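Local structure of member of DUF4221 family (Bacteroides vulgatus, 3S9J) at residues A[8-13]-A[306-311]; A[142-147]-A[176-181]; A[245-250]-A[258-263]. The protein is of unknown function but belongs to the DUF4221 family and folds as a six-bladed beta-propeller. All coordinates share one frame; numbering follows the deposited sequence. Where two conformers were deposited one is given.

Interaction 1: A[8-13]-A[306-311]; sequences VELVAE and VIVLNA
Val8 makes the first touch, with its CG2 methyl 4.2 Å from Val308 CB. Glu9 follows and turns its side chain away from the 306-311 segment. Its backbone pairs with Lys363 instead. Leu10 then points back and carries most of the contact. Its CG stands opposite the carbonyl carbon (chi1 -73°), and this sends CD1 across to Val306. Leu10 CD1 lies 3.6 Å from Val306 CG1 and 3.7 Å from Val306 CB. The two side chains meet at about a right angle. Leu10 CG also comes within 4.1 Å of Val308 CG2, the branch of that valine turned to the leucine. The contact is buried and wholly apolar, and no hydrogen bond joins the two segments. The strand axes come no closer than 8.0 Å and run at 127° to each other. The side chains meet across strand 315-321, at the border of two blades. Strand 8-19 is an outer strand of a sheet completed by three C-terminal strands, the closure often called Velcro in propellers. Strand 304-309 lies inside the neighbouring four-stranded blade, between 278-284 and 315-321. Strand 315-321 bonds both segments: Val8 pairs with Ile316, Val306 with Thr319, and Thr319 OG1 bonds Leu10 N.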
loop_
_atom_site.group_PDB
_atom_site.type_symbol
_atom_site.label_atom_id
_atom_site.label_comp_id
_atom_site.label_asym_id
_atom_site.label_seq_id
_atom_site.Cartn_x
_atom_site.Cartn_y
_atom_site.Cartn_z
ATOM N N VAL A 8 17.172 17.919 3.302
ATOM C CA VAL A 8 17.269 17.139 2.078
ATOM C C VAL A 8 16.121 17.381 1.106
ATOM O O VAL A 8 15.086 17.971 1.450
ATOM C CB VAL A 8 17.403 15.602 2.358
ATOM C CG1 VAL A 8 18.605 15.317 3.255
ATOM C CG2 VAL A 8 16.111 15.018 2.948
ATOM N N GLU A 9 16.352 16.949 -0.126
ATOM C CA GLU A 9 15.331 16.920 -1.154
ATOM C C GLU A 9 15.487 15.679 -2.033
ATOM O O GLU A 9 16.550 15.066 -2.100
ATOM C CB GLU A 9 15.421 18.170 -2.028
ATOM C CG GLU A 9 16.691 18.303 -2.845
ATOM C CD GLU A 9 16.730 19.585 -3.676
ATOM O OE1 GLU A 9 15.659 20.100 -4.058
ATOM O OE2 GLU A 9 17.843 20.065 -3.952
ATOM N N LEU A 10 14.424 15.346 -2.747
ATOM C CA LEU A 10 14.425 14.215 -3.666
ATOM C C LEU A 10 14.674 14.693 -5.099
ATOM O O LEU A 10 13.985 15.606 -5.582
ATOM C CB LEU A 10 13.086 13.489 -3.602
ATOM C CG LEU A 10 12.836 12.662 -2.348
ATOM C CD1 LEU A 10 11.374 12.247 -2.259
ATOM C CD2 LEU A 10 13.748 11.434 -2.337
ATOM N N VAL A 11 15.628 14.050 -5.772
ATOM C CA VAL A 11 16.056 14.459 -7.098
ATOM C C VAL A 11 16.065 13.278 -8.060
ATOM O O VAL A 11 16.629 12.223 -7.747
ATOM C CB VAL A 11 17.472 15.110 -7.030
ATOM C CG1 VAL A 11 17.974 15.513 -8.438
ATOM C CG2 VAL A 11 17.442 16.316 -6.102
ATOM N N ALA A 12 15.431 13.454 -9.218
ATOM C CA ALA A 12 15.361 12.400 -10.238
ATOM C C ALA A 12 16.750 12.045 -10.751
ATOM O O ALA A 12 17.548 12.928 -11.114
ATOM C CB ALA A 12 14.443 12.852 -11.416
ATOM N N GLU A 13 17.050 10.759 -10.790
ATOM C CA GLU A 13 18.336 10.294 -11.274
ATOM C C GLU A 13 18.443 9.423 -12.536
ATOM O O GLU A 13 19.174 9.799 -13.471
ATOM C CB GLU A 13 19.006 9.512 -10.146
ATOM C CG GLU A 13 20.381 8.890 -10.436
ATOM C CD GLU A 13 21.545 9.748 -10.012
ATOM O OE1 GLU A 13 21.335 10.884 -9.509
ATOM O OE2 GLU A 13 22.683 9.262 -10.176
ATOM N N VAL A 306 6.321 14.262 -1.392
ATOM C CA VAL A 306 6.900 13.200 -0.580
ATOM C C VAL A 306 7.734 13.807 0.518
ATOM O O VAL A 306 8.684 14.563 0.258
ATOM C CB VAL A 306 7.757 12.253 -1.420
ATOM C CG1 VAL A 306 8.386 11.185 -0.513
ATOM C CG2 VAL A 306 6.893 11.601 -2.541
ATOM N N ILE A 307 7.331 13.510 1.747
ATOM C CA ILE A 307 8.036 13.901 2.958
ATOM C C ILE A 307 9.068 12.816 3.287
ATOM O O ILE A 307 8.739 11.632 3.286
ATOM C CB ILE A 307 7.057 14.016 4.148
ATOM C CG1 ILE A 307 5.915 14.995 3.831
ATOM C CG2 ILE A 307 7.824 14.347 5.422
ATOM C CD1 ILE A 307 4.614 14.773 4.620
ATOM N N VAL A 308 10.299 13.222 3.569
ATOM C CA VAL A 308 11.358 12.309 3.974
ATOM C C VAL A 308 11.579 12.434 5.486
ATOM O O VAL A 308 11.784 13.530 5.990
ATOM C CB VAL A 308 12.682 12.590 3.228
ATOM C CG1 VAL A 308 13.749 11.566 3.653
ATOM C CG2 VAL A 308 12.467 12.539 1.703
ATOM N N LEU A 309 11.509 11.320 6.209
ATOM C CA LEU A 309 11.769 11.309 7.640
ATOM C C LEU A 309 12.967 10.401 7.900
ATOM O O LEU A 309 13.134 9.374 7.226
ATOM C CB LEU A 309 10.565 10.786 8.422
ATOM C CG LEU A 309 9.245 11.547 8.245
ATOM C CD1 LEU A 309 8.335 10.910 7.153
ATOM C CD2 LEU A 309 8.502 11.669 9.592
ATOM N N ASN A 310 13.796 10.762 8.871
ATOM C CA ASN A 310 14.921 9.902 9.213
ATOM C C ASN A 310 14.459 8.785 10.148
ATOM O O ASN A 310 13.268 8.680 10.431
ATOM C CB ASN A 310 16.113 10.711 9.778
ATOM C CG ASN A 310 15.806 11.386 11.097
ATOM O OD1 ASN A 310 14.875 11.010 11.814
ATOM N ND2 ASN A 310 16.618 12.381 11.440
ATOM N N ALA A 311 15.392 7.974 10.651
ATOM C CA ALA A 311 15.042 6.773 11.430
ATOM C C ALA A 311 14.429 7.117 12.788
ATOM O O ALA A 311 13.771 6.277 13.409
ATOM C CB ALA A 311 16.255 5.847 11.583
#

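Interaction 2: A[142-147]-A[176-181]; sequences DSCIFL and EVKWIP
A single propeller blade holds this contact, the four-stranded antiparallel sheet of strands 139-141, 144-148, 165-171 and 177-183. The residues that meet come from its second and fourth strands. Strand 165-171 runs between them, and the side chains touch over it on one face of the sheet. No hydrogen bond links the two segments directly; each pairs with the middle strand, as Ile145 does with Gln170 and Lys178 with Ser169.

The apolar part is Phe146 against Ile180. One side of the phenyl ring, CD2 and CE2, meets the ethyl arm of the isoleucine. Phe146 CE2 lies 3.5 Å from Ile180 CD1 and 3.7 Å from Ile180 CG1. Phe146 CD2 is 3.8 Å from Ile180 CG1. The methyl approaches the ring obliquely, and the side chains cross at about a right angle. Both torsions of Ile180 are near -54°, and this folds the arm toward the ring. Both residues rest on Ser169 beneath them. Phe146 also stacks on Phe139 of the first strand and touches Leu228 from a loop, so the ring is held on several sides. With an alanine here, Ile180 CD1 would probably lose its ring partner and a gap would be likely to open beside Phe139.

Nearer the start of strand 144-148 the contact becomes polar and reaches the surface. Cys144 is buried and touches Asp171. Lys178 is exposed, yet its chain bends at chi3 and chi4 and returns over the sheet. Its ammonium nitrogen, Lys178 NZ, ends 3.6 Å from Cys144 SG.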
loop_
_atom_site.group_PDB
_atom_site.type_symbol
_atom_site.label_atom_id
_atom_site.label_comp_id
_atom_site.label_asym_id
_atom_site.label_seq_id
_atom_site.Cartn_x
_atom_site.Cartn_y
_atom_site.Cartn_z
ATOM N N ASP A 142 7.294 -14.289 13.609
ATOM C CA ASP A 142 7.125 -15.574 14.291
ATOM C C ASP A 142 6.148 -16.490 13.535
ATOM O O ASP A 142 5.252 -17.068 14.138
ATOM C CB ASP A 142 6.632 -15.310 15.711
ATOM C CG ASP A 142 7.086 -16.358 16.705
ATOM O OD1 ASP A 142 7.751 -17.352 16.325
ATOM O OD2 ASP A 142 6.774 -16.154 17.893
ATOM N N SER A 143 6.325 -16.577 12.218
ATOM C CA SER A 143 5.529 -17.430 11.324
ATOM C C SER A 143 4.000 -17.161 11.317
ATOM O O SER A 143 3.211 -18.057 11.014
ATOM C CB SER A 143 5.845 -18.906 11.610
ATOM O OG SER A 143 7.211 -19.169 11.276
ATOM N N CYS A 144 3.625 -15.916 11.605
ATOM C CA CYS A 144 2.259 -15.439 11.426
ATOM C C CYS A 144 2.274 -14.254 10.473
ATOM O O CYS A 144 3.172 -13.410 10.537
ATOM C CB CYS A 144 1.668 -14.968 12.750
ATOM S SG CYS A 144 1.588 -16.284 14.011
ATOM N N ILE A 145 1.248 -14.185 9.637
ATOM C CA ILE A 145 1.072 -13.050 8.727
ATOM C C ILE A 145 0.102 -12.061 9.370
ATOM O O ILE A 145 -0.954 -12.455 9.839
ATOM C CB ILE A 145 0.587 -13.484 7.352
ATOM C CG1 ILE A 145 0.582 -12.246 6.422
ATOM C CG2 ILE A 145 -0.767 -14.192 7.414
ATOM C CD1 ILE A 145 0.313 -12.554 5.012
ATOM N N PHE A 146 0.486 -10.787 9.367
ATOM C CA PHE A 146 -0.255 -9.689 9.974
ATOM C C PHE A 146 -0.816 -8.835 8.884
ATOM O O PHE A 146 -0.094 -8.463 7.940
ATOM C CB PHE A 146 0.674 -8.847 10.806
ATOM C CG PHE A 146 1.101 -9.498 12.076
ATOM C CD1 PHE A 146 2.001 -10.572 12.066
ATOM C CD2 PHE A 146 0.628 -9.025 13.302
ATOM C CE1 PHE A 146 2.404 -11.153 13.254
ATOM C CE2 PHE A 146 1.039 -9.631 14.492
ATOM C CZ PHE A 146 1.918 -10.677 14.459
ATOM N N LEU A 147 -2.090 -8.504 9.021
ATOM C CA LEU A 147 -2.920 -7.831 8.009
ATOM C C LEU A 147 -3.731 -6.703 8.660
ATOM O O LEU A 147 -4.195 -6.878 9.773
ATOM C CB LEU A 147 -3.988 -8.796 7.441
ATOM C CG LEU A 147 -3.656 -9.950 6.479
ATOM C CD1 LEU A 147 -4.710 -10.022 5.394
ATOM C CD2 LEU A 147 -2.313 -9.808 5.852
ATOM N N GLU A 176 -4.710 -20.424 12.966
ATOM C CA GLU A 176 -5.376 -19.664 14.023
ATOM C C GLU A 176 -5.243 -18.174 13.747
ATOM O O GLU A 176 -4.156 -17.689 13.491
ATOM C CB GLU A 176 -4.804 -20.008 15.407
ATOM C CG GLU A 176 -5.454 -19.225 16.523
ATOM C CD GLU A 176 -5.050 -19.697 17.906
ATOM O OE1 GLU A 176 -4.469 -20.792 18.035
ATOM O OE2 GLU A 176 -5.341 -18.972 18.902
ATOM N N VAL A 177 -6.356 -17.467 13.837
ATOM C CA VAL A 177 -6.381 -15.998 13.710
ATOM C C VAL A 177 -6.397 -15.392 15.118
ATOM O O VAL A 177 -7.106 -15.871 16.008
ATOM C CB VAL A 177 -7.586 -15.524 12.879
ATOM C CG1 VAL A 177 -7.708 -13.969 12.924
ATOM C CG2 VAL A 177 -7.457 -16.011 11.404
ATOM N N LYS A 178 -5.562 -14.377 15.333
ATOM C CA LYS A 178 -5.507 -13.636 16.579
ATOM C C LYS A 178 -5.740 -12.159 16.295
ATOM O O LYS A 178 -5.246 -11.628 15.303
ATOM C CB LYS A 178 -4.135 -13.743 17.241
ATOM C CG LYS A 178 -3.666 -15.140 17.521
ATOM C CD LYS A 178 -2.361 -15.116 18.295
ATOM C CE LYS A 178 -1.485 -16.336 17.960
ATOM N NZ LYS A 178 -0.512 -16.045 16.880
ATOM N N TRP A 179 -6.485 -11.500 17.169
ATOM C CA TRP A 179 -6.601 -10.044 17.100
ATOM C C TRP A 179 -5.349 -9.474 17.760
ATOM O O TRP A 179 -4.930 -9.953 18.816
ATOM C CB TRP A 179 -7.779 -9.528 17.925
ATOM C CG TRP A 179 -9.154 -9.808 17.439
ATOM C CD1 TRP A 179 -10.126 -10.505 18.106
ATOM C CD2 TRP A 179 -9.747 -9.346 16.228
ATOM N NE1 TRP A 179 -11.285 -10.518 17.375
ATOM C CE2 TRP A 179 -11.089 -9.804 16.223
ATOM C CE3 TRP A 179 -9.289 -8.562 15.156
ATOM C CZ2 TRP A 179 -11.968 -9.532 15.172
ATOM C CZ3 TRP A 179 -10.156 -8.301 14.118
ATOM C CH2 TRP A 179 -11.490 -8.782 14.134
ATOM N N ILE A 180 -4.771 -8.452 17.168
ATOM C CA ILE A 180 -3.563 -7.829 17.680
ATOM C C ILE A 180 -3.999 -6.590 18.471
ATOM O O ILE A 180 -4.842 -5.842 17.981
ATOM C CB ILE A 180 -2.629 -7.442 16.534
ATOM C CG1 ILE A 180 -2.359 -8.686 15.649
ATOM C CG2 ILE A 180 -1.324 -6.874 17.086
ATOM C CD1 ILE A 180 -1.838 -9.915 16.414
ATOM N N PRO A 181 -3.472 -6.402 19.691
ATOM C CA PRO A 181 -3.994 -5.308 20.549
ATOM C C PRO A 181 -3.445 -3.907 20.184
ATOM O O PRO A 181 -2.838 -3.200 21.010
ATOM C CB PRO A 181 -3.600 -5.766 21.954
ATOM C CG PRO A 181 -2.337 -6.538 21.732
ATOM C CD PRO A 181 -2.529 -7.260 20.437
#

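Interaction 3: A[245-250]-A[258-263]; sequences KPKLGN and IIKLNE
Leu261 reaches out of helix 255-263 toward the backbone of Lys247 and Gly249. From CB, its CG lies opposite the carbonyl carbon (chi1 -73°) and carries the two methyls across to the 245-250 segment. Leu261 CD2 approaches Lys247 O at 4.1 Å, a loose van der Waals touch on a carbonyl. Leu261 CD1 faces Gly249, which has no side chain on the side where this methyl lies. Gly249 pairs through its backbone with Ala196 and Gly197, so the segment is held to strand 195-197.

One residue earlier in the helix, Lys260 bends at chi3 and crosses the Lys247 chain at a slant. In one of its two modelled conformers, the Lys247 chain bends at three torsions and brings Lys247 NZ to 4.2 Å from Lys260 CE. The two ammonium nitrogens, Lys247 NZ and Lys260 NZ, are then 4.3 Å apart; since Lys247 is split, this closeness is uncertain. Lys260 NZ has a salt bridge to Glu253, which probably offsets some of the like-charge repulsion. No hydrogen bond or salt bridge joins the two segments themselves. The chemistry therefore implies a light contact, in which one leucine methyl meets a backbone oxygen and two lysine chains meet at the solvent side.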
loop_
_atom_site.group_PDB
_atom_site.type_symbol
_atom_site.label_atom_id
_atom_site.label_comp_id
_atom_site.label_asym_id
_atom_site.label_seq_id
_atom_site.Cartn_x
_atom_site.Cartn_y
_atom_site.Cartn_z
ATOM N N LYS A 245 -7.267 16.350 10.811
ATOM C CA LYS A 245 -7.719 15.106 11.428
ATOM C C LYS A 245 -8.765 14.483 10.502
ATOM O O LYS A 245 -9.320 15.169 9.633
ATOM C CB LYS A 245 -8.312 15.344 12.830
ATOM C CG LYS A 245 -7.370 16.084 13.792
ATOM C CD LYS A 245 -7.230 15.417 15.188
ATOM C CE LYS A 245 -8.499 15.477 16.033
ATOM N NZ LYS A 245 -8.252 14.993 17.444
ATOM N N PRO A 246 -9.014 13.171 10.641
ATOM C CA PRO A 246 -9.862 12.558 9.656
ATOM C C PRO A 246 -11.288 13.067 9.673
ATOM O O PRO A 246 -11.782 13.576 10.683
ATOM C CB PRO A 246 -9.806 11.050 10.015
ATOM C CG PRO A 246 -8.557 10.899 10.793
ATOM C CD PRO A 246 -8.459 12.166 11.566
ATOM N N LYS A 247 -11.894 12.986 8.508
ATOM C CA LYS A 247 -13.285 13.381 8.317
ATOM C C LYS A 247 -13.936 12.196 7.642
ATOM O O LYS A 247 -13.666 11.905 6.476
ATOM C CB LYS A 247 -13.404 14.631 7.437
ATOM C CG LYS A 247 -14.558 15.562 7.841
ATOM C CD LYS A 247 -15.924 15.142 7.300
ATOM C CE LYS A 247 -16.337 15.964 6.074
ATOM N NZ LYS A 247 -16.362 15.177 4.786
ATOM N N LEU A 248 -14.775 11.501 8.387
ATOM C CA LEU A 248 -15.463 10.361 7.817
ATOM C C LEU A 248 -16.481 10.827 6.773
ATOM O O LEU A 248 -17.127 11.848 6.946
ATOM C CB LEU A 248 -16.156 9.565 8.913
ATOM C CG LEU A 248 -15.240 8.943 9.983
ATOM C CD1 LEU A 248 -16.090 8.256 11.048
ATOM C CD2 LEU A 248 -14.249 7.928 9.371
ATOM N N GLY A 249 -16.632 10.043 5.720
ATOM C CA GLY A 249 -17.688 10.259 4.750
ATOM C C GLY A 249 -18.983 9.605 5.193
ATOM O O GLY A 249 -18.983 8.530 5.794
ATOM N N ASN A 250 -20.081 10.274 4.888
ATOM C CA ASN A 250 -21.422 9.784 5.145
ATOM C C ASN A 250 -21.985 9.108 3.889
ATOM O O ASN A 250 -22.126 9.759 2.859
ATOM C CB ASN A 250 -22.296 10.951 5.549
ATOM C CG ASN A 250 -23.715 10.538 5.866
ATOM O OD1 ASN A 250 -24.089 9.372 5.721
ATOM N ND2 ASN A 250 -24.516 11.500 6.293
ATOM N N ILE A 258 -17.880 10.395 -1.759
ATOM C CA ILE A 258 -16.790 9.756 -2.439
ATOM C C ILE A 258 -15.900 10.821 -3.128
ATOM O O ILE A 258 -14.675 10.736 -3.084
ATOM C CB ILE A 258 -17.325 8.765 -3.528
ATOM C CG1 ILE A 258 -18.225 7.675 -2.889
ATOM C CG2 ILE A 258 -16.216 8.152 -4.334
ATOM C CD1 ILE A 258 -17.714 7.136 -1.602
ATOM N N ILE A 259 -16.548 11.800 -3.748
ATOM C CA ILE A 259 -15.818 12.858 -4.461
ATOM C C ILE A 259 -14.923 13.649 -3.476
ATOM O O ILE A 259 -13.751 13.883 -3.765
ATOM C CB ILE A 259 -16.777 13.776 -5.197
ATOM C CG1 ILE A 259 -17.366 13.036 -6.420
ATOM C CG2 ILE A 259 -16.029 15.050 -5.703
ATOM C CD1 ILE A 259 -18.590 13.712 -7.018
ATOM N N LYS A 260 -15.483 13.977 -2.327
ATOM C CA LYS A 260 -14.770 14.773 -1.318
ATOM C C LYS A 260 -13.528 14.043 -0.869
ATOM O O LYS A 260 -12.440 14.623 -0.808
ATOM C CB LYS A 260 -15.673 15.128 -0.153
ATOM C CG LYS A 260 -16.629 16.269 -0.470
ATOM C CD LYS A 260 -17.365 16.777 0.736
ATOM C CE LYS A 260 -18.432 15.806 1.215
ATOM N NZ LYS A 260 -19.468 16.484 2.078
ATOM N N LEU A 261 -13.660 12.744 -0.591
ATOM C CA LEU A 261 -12.487 11.973 -0.216
ATOM C C LEU A 261 -11.440 11.883 -1.296
ATOM O O LEU A 261 -10.249 11.907 -1.010
ATOM C CB LEU A 261 -12.870 10.566 0.237
ATOM C CG LEU A 261 -13.538 10.493 1.600
ATOM C CD1 LEU A 261 -14.279 9.132 1.767
ATOM C CD2 LEU A 261 -12.510 10.682 2.706
ATOM N N ASN A 262 -11.857 11.777 -2.551
ATOM C CA ASN A 262 -10.996 11.671 -3.686
ATOM C C ASN A 262 -10.150 12.949 -3.921
ATOM O O ASN A 262 -8.965 12.924 -4.273
ATOM C CB ASN A 262 -11.901 11.474 -4.907
ATOM C CG ASN A 262 -11.170 10.871 -6.033
ATOM O OD1 ASN A 262 -10.076 10.410 -5.824
ATOM N ND2 ASN A 262 -11.753 10.868 -7.242
ATOM N N GLU A 263 -10.844 14.078 -3.787
ATOM C CA GLU A 263 -10.287 15.382 -4.202
ATOM C C GLU A 263 -9.571 16.154 -3.077
ATOM O O GLU A 263 -8.590 16.857 -3.337
ATOM C CB GLU A 263 -11.386 16.261 -4.840
ATOM C CG GLU A 263 -12.368 16.900 -3.838
ATOM C CD GLU A 263 -13.634 17.525 -4.428
ATOM O OE1 GLU A 263 -13.796 17.658 -5.683
ATOM O OE2 GLU A 263 -14.484 17.978 -3.600
#

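Overall arrangement
Interactions 1 and 2 are buried contacts made mainly by apolar side chains; interaction 3 lies at the surface. They differ in what they join. Interaction 1 brings together two sheets, with the N-terminal strand meeting the neighbouring blade. Interaction 2 stays within one blade and spans its third strand. Interaction 3 sets a segment with little regular structure against the short helix 255-263, just before the blade that supplies 306-311. Valine and leucine pack in the first, and an aromatic ring in the second, which also has a lysine at its outer end. Two lysines border the third. The centres of the three interactions are 28 to 32 Å apart, and none touches another.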